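Local coordinates for putative uncharacterized protein Smu.1393c (Streptococcus mutans, PDB 4L9A), which probably hydrolyses carboxylic esters, as a carboxylesterase of the alpha/beta hydrolase fold from a cariogenic streptococcus, at residues L178-S182 with F191-W195. Sequence-based numbering, arbitrary orientation.
Sequences LKDLS and FKQLW
A helical hairpin shows how aromatic side chains can bridge widely spaced helices: here helices 171-185 and 188-206, in the insertion that follows strand 134-141 and precedes strand 235-239 in the chain, meet in a buried contact. Both segments are regular alpha-helix, roughly antiparallel at 146°, with axes 10.9 Å apart; Ser182 sits opposite Phe191 (CA to CA 6.5 Å) and Lys179 opposite Trp195 (8.3 Å). Trp195 (chi1 m, chi2 98°) spans the gap, its NE1 donating a hydrogen bond to Ser182 OG at 2.9 Å. Ser182 takes the p rotamer, which holds OG 2.9 Å from Leu178 O. Lys179 folds over one indole face, CE 3.7 Å and NZ 4.4 Å from the centroid of the Trp195 six-membered ring, combining CH-pi and cation-pi contacts. Leu178 CB packs 3.8 Å from Trp195 CH2, Phe191 CE2 lies 3.4 Å from Ser182 OG, and Leu194 CD2 meets Ser182 CB at 3.6 Å. Beyond, Phe53 meets Trp195 edge-to-face. Such a helical insertion between these strands is typical of the cap of alpha/beta hydrolases.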
# COMPACT_ATOMS: atom_id res chain seq x y z
N LEU A 178 5.90 -14.94 6.67
CA LEU A 178 5.52 -14.36 5.38
C LEU A 178 5.56 -15.39 4.25
O LEU A 178 4.67 -15.41 3.40
CB LEU A 178 6.39 -13.16 5.04
CG LEU A 178 6.17 -11.97 5.96
CD1 LEU A 178 7.18 -10.87 5.64
CD2 LEU A 178 4.73 -11.46 5.85
N LYS A 179 6.60 -16.22 4.26
CA LYS A 179 6.76 -17.28 3.27
C LYS A 179 5.57 -18.24 3.29
O LYS A 179 5.04 -18.59 2.25
CB LYS A 179 8.05 -18.07 3.50
CG LYS A 179 9.33 -17.36 3.06
CD LYS A 179 9.92 -18.02 1.82
CE LYS A 179 11.03 -17.19 1.17
NZ LYS A 179 12.25 -17.06 2.01
N ASP A 180 5.18 -18.68 4.49
CA ASP A 180 4.04 -19.60 4.63
C ASP A 180 2.75 -18.94 4.16
O ASP A 180 1.94 -19.54 3.45
CB ASP A 180 3.89 -20.07 6.08
CG ASP A 180 5.00 -21.02 6.51
OD1 ASP A 180 5.68 -21.58 5.62
OD2 ASP A 180 5.20 -21.20 7.73
N LEU A 181 2.58 -17.68 4.55
CA LEU A 181 1.36 -16.95 4.24
C LEU A 181 1.24 -16.75 2.72
O LEU A 181 0.21 -17.07 2.12
CB LEU A 181 1.39 -15.61 4.96
CG LEU A 181 0.05 -14.92 5.19
CD1 LEU A 181 -0.86 -15.84 5.98
CD2 LEU A 181 0.25 -13.59 5.92
N SER A 182 2.30 -16.23 2.11
CA SER A 182 2.29 -15.97 0.66
C SER A 182 2.17 -17.27 -0.14
O SER A 182 1.51 -17.31 -1.18
CB SER A 182 3.53 -15.17 0.23
OG SER A 182 4.73 -15.85 0.58
N PHE A 191 4.32 -16.71 -6.35
CA PHE A 191 5.08 -16.86 -5.12
C PHE A 191 6.58 -16.65 -5.36
O PHE A 191 7.19 -15.80 -4.73
CB PHE A 191 4.82 -18.25 -4.54
CG PHE A 191 5.69 -18.59 -3.36
CD1 PHE A 191 6.76 -19.46 -3.50
CD2 PHE A 191 5.41 -18.08 -2.10
CE1 PHE A 191 7.55 -19.79 -2.41
CE2 PHE A 191 6.20 -18.41 -1.01
CZ PHE A 191 7.26 -19.27 -1.17
N LYS A 192 7.16 -17.43 -6.26
CA LYS A 192 8.60 -17.30 -6.51
C LYS A 192 8.95 -15.89 -7.00
O LYS A 192 9.98 -15.34 -6.64
CB LYS A 192 9.10 -18.38 -7.48
CG LYS A 192 9.31 -19.74 -6.83
CD LYS A 192 9.94 -20.74 -7.80
CE LYS A 192 10.00 -22.16 -7.22
NZ LYS A 192 11.06 -22.30 -6.18
N GLN A 193 8.07 -15.30 -7.81
CA GLN A 193 8.33 -13.96 -8.32
C GLN A 193 8.29 -12.96 -7.15
O GLN A 193 9.20 -12.16 -6.98
CB GLN A 193 7.32 -13.60 -9.43
CG GLN A 193 7.72 -12.38 -10.26
CD GLN A 193 9.03 -12.58 -11.03
OE1 GLN A 193 9.27 -13.64 -11.60
NE2 GLN A 193 9.88 -11.55 -11.05
N LEU A 194 7.24 -13.04 -6.33
CA LEU A 194 7.17 -12.22 -5.12
C LEU A 194 8.49 -12.29 -4.35
O LEU A 194 9.03 -11.26 -3.94
CB LEU A 194 6.03 -12.69 -4.22
CG LEU A 194 5.77 -11.88 -2.95
CD1 LEU A 194 5.22 -10.50 -3.29
CD2 LEU A 194 4.79 -12.63 -2.02
N TRP A 195 9.02 -13.49 -4.14
CA TRP A 195 10.22 -13.61 -3.33
C TRP A 195 11.51 -13.21 -4.07
O TRP A 195 12.50 -12.84 -3.44
CB TRP A 195 10.31 -14.98 -2.64
CG TRP A 195 9.30 -15.05 -1.52
CD1 TRP A 195 8.07 -15.62 -1.56
CD2 TRP A 195 9.41 -14.43 -0.23
NE1 TRP A 195 7.41 -15.42 -0.36
CE2 TRP A 195 8.23 -14.70 0.47
CE3 TRP A 195 10.42 -13.69 0.41
CZ2 TRP A 195 8.01 -14.25 1.78
CZ3 TRP A 195 10.21 -13.25 1.70
CH2 TRP A 195 9.01 -13.54 2.38